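Local atomic coordinates of diphthine synthase (Aeropyrum pernix, PDB entry 1WDE), a protein that probably catalyses the S-adenosyl-L-methionine-dependent trimethylation of a modified histidine of translation elongation factor 2, forming diphthine in the pathway to diphthamide. Residues 127-132 and 214-219; 37-42 and 68-73; 28-33 and 51-56; 153-158 and 189-194; 182-187 and 238-243. All coordinates share one frame; numbering follows the deposited sequence.

Contact 1. Residues 127-132 and 214-219; sequences RGATML and VLVEAG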
# COMPACT_ATOMS: atom_id res chain seq x y z
N ARG A 127 -7.90 1.37 -4.47
CA ARG A 127 -9.16 1.17 -3.76
C ARG A 127 -10.27 1.82 -4.56
O ARG A 127 -11.34 1.23 -4.76
CB ARG A 127 -9.12 1.82 -2.38
CG ARG A 127 -8.24 1.11 -1.39
CD ARG A 127 -8.17 1.95 -0.13
NE ARG A 127 -7.47 1.26 0.95
CZ ARG A 127 -7.17 1.84 2.10
NH1 ARG A 127 -7.52 3.10 2.31
NH2 ARG A 127 -6.56 1.15 3.05
N GLY A 128 -10.00 3.03 -5.05
CA GLY A 128 -11.02 3.74 -5.82
C GLY A 128 -11.43 3.02 -7.09
O GLY A 128 -12.62 3.00 -7.45
N ALA A 129 -10.47 2.42 -7.78
CA ALA A 129 -10.80 1.72 -9.03
C ALA A 129 -11.73 0.52 -8.85
O ALA A 129 -12.46 0.18 -9.77
CB ALA A 129 -9.51 1.28 -9.75
N THR A 130 -11.69 -0.13 -7.67
CA THR A 130 -12.55 -1.30 -7.39
C THR A 130 -14.00 -0.90 -7.25
O THR A 130 -14.91 -1.72 -7.39
CB THR A 130 -12.17 -2.01 -6.05
OG1 THR A 130 -12.55 -1.17 -4.96
CG2 THR A 130 -10.65 -2.31 -5.96
N MSE A 131 -14.19 0.38 -6.93
CA MSE A 131 -15.47 1.01 -6.71
C MSE A 131 -16.24 0.49 -5.50
O MSE A 131 -17.44 0.72 -5.36
CB MSE A 131 -16.31 0.94 -7.98
CG MSE A 131 -15.61 1.62 -9.12
SE MSE A 131 -16.81 2.16 -10.52
CE MSE A 131 -18.08 0.69 -10.53
N LEU A 132 -15.53 -0.21 -4.61
CA LEU A 132 -16.14 -0.72 -3.38
C LEU A 132 -16.37 0.49 -2.47
O LEU A 132 -15.75 1.56 -2.66
CB LEU A 132 -15.21 -1.73 -2.69
CG LEU A 132 -15.13 -3.07 -3.45
CD1 LEU A 132 -14.12 -3.97 -2.78
CD2 LEU A 132 -16.50 -3.75 -3.49
N VAL A 214 -9.76 -9.00 -5.15
CA VAL A 214 -9.64 -8.17 -6.34
C VAL A 214 -8.16 -7.80 -6.44
O VAL A 214 -7.55 -7.39 -5.45
CB VAL A 214 -10.51 -6.89 -6.22
CG1 VAL A 214 -10.68 -6.23 -7.58
CG2 VAL A 214 -11.88 -7.25 -5.62
N LEU A 215 -7.61 -7.95 -7.63
CA LEU A 215 -6.21 -7.63 -7.90
C LEU A 215 -6.28 -6.33 -8.70
O LEU A 215 -6.92 -6.28 -9.75
CB LEU A 215 -5.56 -8.75 -8.73
CG LEU A 215 -4.07 -8.53 -9.04
CD1 LEU A 215 -3.24 -8.68 -7.77
CD2 LEU A 215 -3.61 -9.55 -10.08
N VAL A 216 -5.64 -5.27 -8.21
CA VAL A 216 -5.72 -3.98 -8.89
C VAL A 216 -4.37 -3.31 -9.15
O VAL A 216 -3.45 -3.40 -8.35
CB VAL A 216 -6.56 -2.96 -8.06
CG1 VAL A 216 -6.93 -1.73 -8.93
CG2 VAL A 216 -7.80 -3.63 -7.50
N GLU A 217 -4.26 -2.64 -10.29
CA GLU A 217 -3.06 -1.90 -10.62
C GLU A 217 -3.56 -0.50 -10.95
O GLU A 217 -4.27 -0.30 -11.93
CB GLU A 217 -2.32 -2.47 -11.84
CG GLU A 217 -1.08 -1.61 -12.18
CD GLU A 217 -0.20 -2.22 -13.25
OE1 GLU A 217 -0.76 -2.69 -14.27
OE2 GLU A 217 1.04 -2.21 -13.06
N ALA A 218 -3.22 0.48 -10.11
CA ALA A 218 -3.66 1.84 -10.41
C ALA A 218 -2.82 2.31 -11.59
O ALA A 218 -1.65 1.94 -11.71
CB ALA A 218 -3.43 2.74 -9.19
N GLY A 219 -3.41 3.11 -12.47
CA GLY A 219 -2.65 3.60 -13.61
C GLY A 219 -2.80 5.10 -13.84
O GLY A 219 -3.50 5.80 -13.09
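A129 and T130 meet V214 and V216 through methyl groups alone; no ring or planar side-chain group lies between them. The flat group to consider is the R127 peptide carbonyl, reached at its oxygen by T130 OG1, which lies in the carbonyl plane and bonds R127 O at 2.7 Å, with a C=O...OG1 angle of 146°. The same OG1 accepts from L132 N at 3.2 Å with a nearly straight N-H (168°), closing an ST turn where the helix gives way to selenomethionine M131, which has positive phi. Two bonds thus fix the rotation of T130. With the hydroxyl between backbone N and carbonyl carbon (chi1 71°), CG2 is turned to the strand. It presses on V216 CG2 at 3.5 Å, tighter than ordinary carbon contact, the two side chains crossing at about a right angle. V216 CG1 touches A129 CB at 4.0 Å, and T130 CG2 also reaches V214 CG1 at 4.2 Å. V216 therefore presents one methyl to each of two successive residues, A129 and T130. Its side chain is about 10 Å from that of L173, a probable S-adenosyl-L-methionine-binding residue. The contact seats the end of helix 122-130 on strand 213-217 of the mixed sheet. V226 on adjacent strand 225-229 continues the apolar surface, F137 of strand 137-143 packs against T130, and L261 of helix 255-264 against V214.

Contact 2. Residues 37-42 and 68-73; sequences YVESYT and RDLEER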
# COMPACT_ATOMS: atom_id res chain seq x y z
N TYR A 37 15.72 15.79 -1.97
CA TYR A 37 16.08 14.39 -1.81
C TYR A 37 14.92 13.63 -2.42
O TYR A 37 13.76 14.02 -2.27
CB TYR A 37 16.21 14.03 -0.33
CG TYR A 37 17.36 14.72 0.37
CD1 TYR A 37 18.67 14.30 0.17
CD2 TYR A 37 17.13 15.79 1.23
CE1 TYR A 37 19.74 14.94 0.81
CE2 TYR A 37 18.18 16.43 1.87
CZ TYR A 37 19.48 16.00 1.66
OH TYR A 37 20.52 16.64 2.31
N VAL A 38 15.22 12.55 -3.12
CA VAL A 38 14.20 11.75 -3.77
C VAL A 38 14.41 10.29 -3.39
O VAL A 38 15.50 9.75 -3.57
CB VAL A 38 14.28 11.90 -5.31
CG1 VAL A 38 13.26 11.02 -5.98
CG2 VAL A 38 14.05 13.34 -5.69
N GLU A 39 13.38 9.66 -2.85
CA GLU A 39 13.49 8.27 -2.46
C GLU A 39 12.52 7.46 -3.30
O GLU A 39 11.34 7.77 -3.39
CB GLU A 39 13.25 8.09 -0.95
CG GLU A 39 11.86 8.42 -0.43
CD GLU A 39 10.92 7.23 -0.52
OE1 GLU A 39 9.78 7.33 -0.00
OE2 GLU A 39 11.31 6.20 -1.11
N SER A 40 13.04 6.42 -3.94
CA SER A 40 12.23 5.58 -4.80
C SER A 40 12.22 4.14 -4.33
O SER A 40 11.97 3.23 -5.11
CB SER A 40 12.76 5.67 -6.22
OG SER A 40 14.16 5.90 -6.22
N TYR A 41 12.47 3.93 -3.04
CA TYR A 41 12.49 2.59 -2.47
C TYR A 41 11.19 2.18 -1.76
O TYR A 41 10.95 0.98 -1.58
CB TYR A 41 13.67 2.46 -1.50
CG TYR A 41 13.58 3.31 -0.25
CD1 TYR A 41 12.78 2.91 0.83
CD2 TYR A 41 14.29 4.49 -0.14
CE1 TYR A 41 12.71 3.68 1.99
CE2 TYR A 41 14.23 5.27 1.02
CZ TYR A 41 13.44 4.86 2.08
OH TYR A 41 13.39 5.61 3.24
N THR A 42 10.37 3.15 -1.36
CA THR A 42 9.11 2.83 -0.68
C THR A 42 8.01 2.44 -1.66
O THR A 42 6.93 2.02 -1.26
CB THR A 42 8.57 4.03 0.17
OG1 THR A 42 8.44 5.19 -0.67
CG2 THR A 42 9.49 4.34 1.35
N ARG A 68 18.44 3.55 4.48
CA ARG A 68 19.27 3.77 5.66
C ARG A 68 19.56 5.25 5.83
O ARG A 68 19.76 5.72 6.95
CB ARG A 68 20.58 2.97 5.57
CG ARG A 68 20.37 1.47 5.69
CD ARG A 68 21.68 0.68 5.67
NE ARG A 68 22.47 0.85 6.89
CZ ARG A 68 23.47 1.71 7.03
NH1 ARG A 68 24.12 1.79 8.18
NH2 ARG A 68 23.84 2.49 6.01
N ASP A 69 19.57 6.01 4.74
CA ASP A 69 19.82 7.44 4.82
C ASP A 69 18.67 8.12 5.56
O ASP A 69 18.89 8.96 6.44
CB ASP A 69 19.95 8.06 3.43
CG ASP A 69 21.25 7.67 2.74
OD1 ASP A 69 22.33 7.86 3.34
OD2 ASP A 69 21.19 7.19 1.58
N LEU A 70 17.44 7.75 5.21
CA LEU A 70 16.28 8.35 5.84
C LEU A 70 15.93 7.69 7.17
O LEU A 70 15.36 8.33 8.05
CB LEU A 70 15.08 8.29 4.87
CG LEU A 70 15.31 8.85 3.46
CD1 LEU A 70 14.02 8.82 2.66
CD2 LEU A 70 15.83 10.28 3.55
N GLU A 71 16.28 6.42 7.32
CA GLU A 71 15.98 5.71 8.57
C GLU A 71 17.13 5.72 9.57
O GLU A 71 16.94 6.01 10.75
CB GLU A 71 15.57 4.27 8.27
CG GLU A 71 14.47 4.12 7.24
CD GLU A 71 13.84 2.74 7.26
OE1 GLU A 71 14.58 1.74 7.41
OE2 GLU A 71 12.60 2.64 7.11
N GLU A 72 18.33 5.40 9.10
CA GLU A 72 19.51 5.35 9.96
C GLU A 72 20.12 6.75 10.13
O GLU A 72 20.38 7.18 11.25
CB GLU A 72 20.58 4.43 9.36
CG GLU A 72 20.10 3.04 8.93
CD GLU A 72 19.79 2.12 10.10
OE1 GLU A 72 20.65 1.97 10.99
OE2 GLU A 72 18.67 1.55 10.13
N ARG A 73 20.32 7.44 9.02
CA ARG A 73 20.91 8.77 9.03
C ARG A 73 19.87 9.89 8.87
O ARG A 73 20.14 10.92 8.26
CB ARG A 73 21.97 8.87 7.92
CG ARG A 73 23.15 7.90 8.09
CD ARG A 73 24.06 7.85 6.86
NE ARG A 73 23.54 6.98 5.80
CZ ARG A 73 23.57 5.65 5.84
NH1 ARG A 73 24.08 5.02 6.89
NH2 ARG A 73 23.07 4.94 4.84
O HOH W 1 11.69 4.51 5.68
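The ring of Y41 and the branched end of L70 approach each other obliquely, with L70 CD1 at the ring edge and near its plane rather than over a face. CD1 lies 3.9 Å from Y41 CE2 and closer still, 3.3 Å, to Y41 OH, so the methyl sits in the angle between the ring rim and the hydroxyl. From the strand side E39 crosses L70 at about a right angle, its CB and CG both 3.8 Å from L70 CD1; one methyl thus serves as the hub of the apolar contact. Beyond CG the bend at chi2 (87°) leads the carboxylate away and brings OE2 over one face of the Y41 ring, offset toward the rim. T42 holds the carboxylate there: T42 OG1 donates to E39 OE1 at 2.6 Å and T42 N to E39 OE2, both on syn lone pairs. H100 and T90 add further bonds to OE1, which probably keep this buried acid well satisfied. At the outer margin water 1 lies in the Y41 ring plane, 3.2 Å from Y41 OH, and donates to E71 OE2 at 2.5 Å, giving the contact a solvent-mediated polar bridge. On the helical side, R73 NE pairs with D69 OD1 in a salt bridge of 2.9 Å. The E39 side chain is about 10 Å from that of D93, which probably binds S-adenosyl-L-methionine. The contact lays helix 67-71 against the C-terminal end of strand 35-39 in the parallel sheet, while H100 of helix 100-109 touches both Y41 and L70.

Contact 3. Residues 28-33 and 51-56; sequences DAVRRA and KSVVEA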
# COMPACT_ATOMS: atom_id res chain seq x y z
N ASP A 28 5.38 23.20 -7.55
CA ASP A 28 5.83 24.48 -7.00
C ASP A 28 6.79 24.30 -5.81
O ASP A 28 7.91 24.81 -5.81
CB ASP A 28 4.61 25.30 -6.56
CG ASP A 28 4.97 26.72 -6.18
OD1 ASP A 28 4.11 27.40 -5.58
OD2 ASP A 28 6.10 27.16 -6.49
N ALA A 29 6.35 23.55 -4.80
CA ALA A 29 7.15 23.31 -3.61
C ALA A 29 8.57 22.82 -3.90
O ALA A 29 9.53 23.33 -3.33
CB ALA A 29 6.45 22.28 -2.70
N VAL A 30 8.68 21.83 -4.77
CA VAL A 30 9.97 21.25 -5.13
C VAL A 30 10.84 22.22 -5.92
O VAL A 30 12.07 22.19 -5.82
CB VAL A 30 9.76 19.91 -5.91
CG1 VAL A 30 11.01 19.53 -6.68
CG2 VAL A 30 9.43 18.79 -4.92
N ARG A 31 10.20 23.09 -6.68
CA ARG A 31 10.95 24.06 -7.47
C ARG A 31 11.49 25.16 -6.55
O ARG A 31 12.59 25.67 -6.77
CB ARG A 31 10.06 24.65 -8.57
CG ARG A 31 9.68 23.62 -9.62
CD ARG A 31 8.81 24.15 -10.76
NE ARG A 31 7.53 24.70 -10.29
CZ ARG A 31 6.43 24.75 -11.03
NH1 ARG A 31 5.31 25.27 -10.53
NH2 ARG A 31 6.42 24.25 -12.26
N ARG A 32 10.73 25.48 -5.51
CA ARG A 32 11.12 26.52 -4.57
C ARG A 32 12.04 26.06 -3.45
O ARG A 32 12.59 26.88 -2.71
CB ARG A 32 9.86 27.19 -3.99
CG ARG A 32 9.09 27.98 -5.04
CD ARG A 32 7.83 28.63 -4.48
NE ARG A 32 7.16 29.46 -5.48
CZ ARG A 32 7.66 30.60 -5.96
NH1 ARG A 32 8.83 31.06 -5.53
NH2 ARG A 32 6.99 31.29 -6.87
N ALA A 33 12.23 24.75 -3.32
CA ALA A 33 13.12 24.23 -2.28
C ALA A 33 14.57 24.52 -2.67
O ALA A 33 14.86 24.88 -3.81
CB ALA A 33 12.90 22.72 -2.13
N LYS A 51 13.92 11.08 -12.57
CA LYS A 51 13.82 11.87 -13.80
C LYS A 51 12.73 12.93 -13.75
O LYS A 51 12.95 14.07 -14.15
CB LYS A 51 13.57 10.96 -15.01
CG LYS A 51 13.03 11.70 -16.24
CD LYS A 51 12.50 10.73 -17.29
CE LYS A 51 11.58 11.42 -18.30
NZ LYS A 51 12.23 12.59 -18.96
N SER A 52 11.54 12.55 -13.27
CA SER A 52 10.41 13.47 -13.18
C SER A 52 10.66 14.63 -12.22
O SER A 52 10.27 15.77 -12.49
CB SER A 52 9.15 12.73 -12.73
OG SER A 52 8.06 13.63 -12.54
N VAL A 53 11.30 14.33 -11.10
CA VAL A 53 11.63 15.35 -10.10
C VAL A 53 12.65 16.30 -10.74
O VAL A 53 12.39 17.50 -10.89
CB VAL A 53 12.22 14.70 -8.82
CG1 VAL A 53 12.67 15.77 -7.84
CG2 VAL A 53 11.17 13.79 -8.14
N VAL A 54 13.81 15.75 -11.12
CA VAL A 54 14.89 16.51 -11.76
C VAL A 54 14.33 17.46 -12.80
O VAL A 54 14.76 18.60 -12.94
CB VAL A 54 15.89 15.56 -12.45
CG1 VAL A 54 16.72 16.32 -13.50
CG2 VAL A 54 16.80 14.94 -11.42
N GLU A 55 13.35 16.96 -13.53
CA GLU A 55 12.68 17.72 -14.57
C GLU A 55 12.00 18.95 -13.95
O GLU A 55 12.03 20.04 -14.52
CB GLU A 55 11.67 16.80 -15.26
CG GLU A 55 10.99 17.35 -16.49
CD GLU A 55 10.27 16.24 -17.26
OE1 GLU A 55 9.30 16.56 -17.99
OE2 GLU A 55 10.69 15.07 -17.13
N ALA A 56 11.42 18.76 -12.77
CA ALA A 56 10.71 19.83 -12.08
C ALA A 56 11.61 20.81 -11.33
O ALA A 56 11.36 22.00 -11.35
CB ALA A 56 9.69 19.23 -11.11
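V30 and R31, which face V53 and A56, sit on a helical turn closed by the R32 N to D28 O bond, a sound backbone bond of 2.9 Å. The opposing turn is held in the same way, with E55 N donating to K51 O at 3.0 Å. Between the two segments the sound evidence is apolar: V30 CG1 lies 4.3 Å from V53 CG1. Alongside, the aliphatic part of R31 runs past the A56 carbonyl, but too tightly in the model for the detail to be trusted. Below the valines, V36 and V89 of the parallel sheet touch V30 and V53 alike, so helices 24-32 and 47-57 lie side by side on one sheet face, away from the annotated cofactor site. W15 is a further partner, touching both V30 and A56. Both ion pairs within these segments stay on one helix: R32 NE with D28 OD2 at 2.7 Å, strongly bent as a hydrogen bond, and K51 with E55, long and weak. The chemistry therefore implies that what joins these two segments directly is the methyl contact of V30 with V53, while their charge pairing runs along each helix and not across.

Contact 4. Residues 153-158 and 189-194; sequences ISVARR and SLLLEA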
# COMPACT_ATOMS: atom_id res chain seq x y z
N ILE A 153 1.87 -14.67 10.27
CA ILE A 153 0.74 -15.10 11.09
C ILE A 153 -0.05 -13.90 11.65
O ILE A 153 -1.29 -13.88 11.63
CB ILE A 153 1.21 -16.01 12.25
CG1 ILE A 153 1.81 -17.30 11.67
CG2 ILE A 153 0.04 -16.37 13.14
CD1 ILE A 153 2.29 -18.28 12.72
N SER A 154 0.64 -12.89 12.15
CA SER A 154 -0.07 -11.74 12.67
C SER A 154 -0.80 -11.05 11.52
O SER A 154 -1.86 -10.46 11.72
CB SER A 154 0.90 -10.77 13.34
OG SER A 154 1.79 -10.24 12.38
N VAL A 155 -0.26 -11.15 10.30
CA VAL A 155 -0.89 -10.54 9.15
C VAL A 155 -2.23 -11.21 8.81
O VAL A 155 -3.21 -10.52 8.50
CB VAL A 155 0.03 -10.58 7.92
CG1 VAL A 155 -0.78 -10.38 6.64
CG2 VAL A 155 1.07 -9.47 8.05
N ALA A 156 -2.27 -12.55 8.88
CA ALA A 156 -3.50 -13.28 8.59
C ALA A 156 -4.55 -12.84 9.61
O ALA A 156 -5.67 -12.51 9.25
CB ALA A 156 -3.27 -14.80 8.68
N ARG A 157 -4.18 -12.82 10.89
CA ARG A 157 -5.11 -12.39 11.93
C ARG A 157 -5.70 -10.99 11.67
O ARG A 157 -6.89 -10.79 11.88
CB ARG A 157 -4.44 -12.40 13.30
CG ARG A 157 -5.30 -11.78 14.42
CD ARG A 157 -4.75 -12.17 15.78
NE ARG A 157 -5.47 -11.56 16.89
CZ ARG A 157 -5.21 -10.34 17.37
NH1 ARG A 157 -4.26 -9.59 16.83
NH2 ARG A 157 -5.89 -9.89 18.41
N ARG A 158 -4.90 -10.03 11.23
CA ARG A 158 -5.45 -8.70 11.00
C ARG A 158 -6.51 -8.75 9.90
O ARG A 158 -7.49 -7.99 9.90
CB ARG A 158 -4.35 -7.68 10.67
CG ARG A 158 -3.42 -7.37 11.85
CD ARG A 158 -2.70 -6.03 11.64
NE ARG A 158 -3.65 -4.91 11.55
CZ ARG A 158 -3.50 -3.86 10.74
NH1 ARG A 158 -2.44 -3.76 9.95
NH2 ARG A 158 -4.44 -2.92 10.68
N SER A 189 0.49 -16.94 -1.78
CA SER A 189 0.86 -18.29 -1.35
C SER A 189 1.38 -18.35 0.07
O SER A 189 0.98 -19.22 0.85
CB SER A 189 1.92 -18.89 -2.28
OG SER A 189 1.31 -19.36 -3.47
N LEU A 190 2.30 -17.45 0.41
CA LEU A 190 2.85 -17.43 1.75
C LEU A 190 1.79 -16.95 2.74
O LEU A 190 1.82 -17.32 3.91
CB LEU A 190 4.09 -16.51 1.80
CG LEU A 190 4.68 -16.27 3.20
CD1 LEU A 190 5.05 -17.60 3.88
CD2 LEU A 190 5.90 -15.36 3.07
N LEU A 191 0.85 -16.13 2.27
CA LEU A 191 -0.23 -15.64 3.14
C LEU A 191 -1.08 -16.87 3.51
O LEU A 191 -1.43 -17.08 4.68
CB LEU A 191 -1.12 -14.65 2.38
CG LEU A 191 -2.01 -13.62 3.10
CD1 LEU A 191 -3.31 -13.43 2.31
CD2 LEU A 191 -2.31 -14.03 4.51
N LEU A 192 -1.40 -17.70 2.52
CA LEU A 192 -2.21 -18.89 2.78
C LEU A 192 -1.46 -19.88 3.66
O LEU A 192 -2.07 -20.56 4.49
CB LEU A 192 -2.65 -19.52 1.45
CG LEU A 192 -3.53 -18.59 0.60
CD1 LEU A 192 -3.95 -19.27 -0.69
CD2 LEU A 192 -4.78 -18.19 1.42
N GLU A 193 -0.14 -19.96 3.51
CA GLU A 193 0.61 -20.86 4.38
C GLU A 193 0.49 -20.32 5.81
O GLU A 193 0.36 -21.10 6.75
CB GLU A 193 2.09 -20.95 3.96
CG GLU A 193 2.98 -21.66 4.99
CD GLU A 193 2.47 -23.05 5.35
OE1 GLU A 193 2.98 -23.63 6.34
OE2 GLU A 193 1.58 -23.57 4.65
N ALA A 194 0.53 -18.99 5.96
CA ALA A 194 0.40 -18.35 7.28
C ALA A 194 -0.99 -18.62 7.86
O ALA A 194 -1.14 -18.84 9.06
CB ALA A 194 0.61 -16.81 7.16
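Two helices of the mixed-sheet half of the protein cross almost perpendicularly where I153, V155 and A156 meet L191 and A194. The axes of the short segments approach to 8.8 Å with a signed angle of -85°, and the backbones come nearest at I153 and A194, whose CA atoms are 5.0 Å apart. Such proximity is possible because A194 brings only a methyl: its CB lies 4.0 Å from I153 N, at the very start of helix 153-165, so within these segments the alanine methyl meets the backbone of I153. One turn earlier, L191 makes the side-chain contact. Its chi1 is near anti (-158°), while chi2 (-144°) departs from a staggered value, and together they carry CD2 inward to lie 4.3 Å from A156 CB and at the same separation from A156 CA. V155 CG1 lies 4.5 Å from the same CD2 of L191, so a single methyl is met by two consecutive helix residues. Helix 153-165 is the connection between strands 137-143 and 168-173, neighbours that run parallel in the sheet, which makes this unit a beta-alpha-beta crossover; helix 184-202 lies across the beginning of its helical leg. L143 of strand 137-143 touches both V155 and L191, bringing the sheet into the same apolar layer. P152, just ahead of the first helix, packs on A194, while I153 extends further along helix 184-202 to Y198. L191 stands about 8 Å, side chain to side chain, from L173, a probable S-adenosyl-L-methionine-binding residue.

Contact 5. Residues 182-187 and 238-243; sequences LSPGQG and ADVEGG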
# COMPACT_ATOMS: atom_id res chain seq x y z
N LEU A 182 6.87 -8.11 -5.22
CA LEU A 182 6.57 -9.51 -4.99
C LEU A 182 5.37 -9.81 -5.90
O LEU A 182 4.49 -8.96 -6.05
CB LEU A 182 6.15 -9.69 -3.54
CG LEU A 182 6.41 -10.97 -2.75
CD1 LEU A 182 5.22 -11.14 -1.83
CD2 LEU A 182 6.58 -12.19 -3.63
N SER A 183 5.33 -10.99 -6.52
CA SER A 183 4.21 -11.31 -7.39
C SER A 183 3.00 -11.66 -6.56
O SER A 183 3.13 -12.14 -5.44
CB SER A 183 4.54 -12.52 -8.29
OG SER A 183 4.69 -13.70 -7.51
N PRO A 184 1.78 -11.43 -7.09
CA PRO A 184 0.54 -11.73 -6.37
C PRO A 184 0.51 -13.19 -5.95
O PRO A 184 0.20 -13.52 -4.80
CB PRO A 184 -0.54 -11.40 -7.40
CG PRO A 184 0.06 -10.23 -8.14
CD PRO A 184 1.50 -10.70 -8.35
N GLY A 185 0.90 -14.07 -6.87
CA GLY A 185 0.90 -15.49 -6.57
C GLY A 185 1.82 -15.85 -5.43
O GLY A 185 1.46 -16.65 -4.56
N GLN A 186 3.03 -15.30 -5.41
CA GLN A 186 3.92 -15.62 -4.32
C GLN A 186 3.44 -14.94 -3.03
O GLN A 186 3.46 -15.55 -1.96
CB GLN A 186 5.36 -15.19 -4.65
CG GLN A 186 6.32 -15.44 -3.51
CD GLN A 186 7.77 -15.54 -3.95
OE1 GLN A 186 8.19 -14.89 -4.91
NE2 GLN A 186 8.55 -16.35 -3.25
N GLY A 187 3.01 -13.68 -3.13
CA GLY A 187 2.54 -13.00 -1.93
C GLY A 187 1.39 -13.73 -1.25
O GLY A 187 1.37 -13.92 -0.03
N ALA A 238 -1.56 -18.38 -9.70
CA ALA A 238 -1.62 -17.73 -11.00
C ALA A 238 -0.37 -16.89 -11.28
O ALA A 238 0.11 -16.16 -10.41
CB ALA A 238 -2.85 -16.87 -11.08
N ASP A 239 0.19 -17.02 -12.48
CA ASP A 239 1.35 -16.23 -12.89
C ASP A 239 0.75 -15.09 -13.70
O ASP A 239 0.73 -15.13 -14.92
CB ASP A 239 2.29 -17.10 -13.74
CG ASP A 239 3.37 -16.28 -14.45
OD1 ASP A 239 3.79 -15.24 -13.91
OD2 ASP A 239 3.80 -16.69 -15.55
N VAL A 240 0.24 -14.06 -13.02
CA VAL A 240 -0.40 -12.95 -13.73
C VAL A 240 0.59 -12.02 -14.42
O VAL A 240 1.79 -12.09 -14.17
CB VAL A 240 -1.29 -12.10 -12.78
CG1 VAL A 240 -2.22 -13.01 -11.98
CG2 VAL A 240 -0.42 -11.29 -11.85
N GLU A 241 0.08 -11.14 -15.29
CA GLU A 241 0.95 -10.19 -15.97
C GLU A 241 1.70 -9.38 -14.92
O GLU A 241 1.18 -9.12 -13.83
CB GLU A 241 0.16 -9.22 -16.83
CG GLU A 241 -0.21 -9.73 -18.19
CD GLU A 241 -1.56 -10.39 -18.21
OE1 GLU A 241 -1.91 -10.95 -19.27
OE2 GLU A 241 -2.26 -10.35 -17.18
N GLY A 242 2.93 -9.00 -15.25
CA GLY A 242 3.70 -8.20 -14.32
C GLY A 242 2.98 -6.88 -14.11
O GLY A 242 2.25 -6.42 -14.99
N GLY A 243 3.16 -6.27 -12.94
CA GLY A 243 2.50 -5.00 -12.68
C GLY A 243 2.73 -4.60 -11.24
O GLY A 243 3.27 -5.38 -10.47
O HOH W 2 3.48 -7.91 -8.34
O HOH W 3 1.44 -14.06 -9.69
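P184 and V240 supply the direct apolar touch, their side chains passing at a slant. V240 CG2 lies 3.9 Å from P184 CG and 4.0 Å from P184 CD, so the methyl rests on the rim of the pyrrolidine ring. The valine rotation explains this: chi1 of -50° puts CG1 beside the backbone N and leaves CG2 between N and the carbonyl carbon, turned to the proline. Next to this pair, the side-chain-free G185 brings its CA within 4.0 Å of A238 O. Water 3 joins the same two residues, accepting from G185 N at 2.9 Å and donating to A238 O at 2.6 Å. A second water donates to L182 O at 2.7 Å and weakly to G243 O, so both ends of the contact are bridged by solvent. What positions P184 and G185 is the start of their helix. S183 OG accepts from Q186 N at 3.1 Å with an N-H...O angle of 157°, and S183 O receives G187 N. Farther out, L215 of strand 213-217 and Y245 touch both P184 and V240, while W229 of strand 225-229 packs on A238 and V240. The first-turn amides are each accounted for: proline has no N-H, G185 N uses water 3 and Q186 N uses the serine. This is a serine N-cap followed by proline at the first position of helix 184-202; the P184 side chain is about 4 Å from that of L173, which probably binds S-adenosyl-L-methionine.

The five contacts divide between two sheets. Contacts 3 and 2, first along the chain, belong to the parallel sheet; their segments alternate around strand 35-39, with centres 18 Å apart, and they touch where V38 meets V53. Contacts 1, 4 and 5 belong to the mixed-sheet half. Contact 4 falls between the two segments of contact 1, and the segments of contact 5 alternate with those of both. Contacts 4 and 5 share helix 184-202; contact 5 touches contact 1 through L215. Contacts 3 and 4, 40 Å apart between centres, lie on opposite sides of the chain's centre. Contacts 1, 2, 4 and 5 each have a side chain within about 10 Å of a probable cofactor-binding residue.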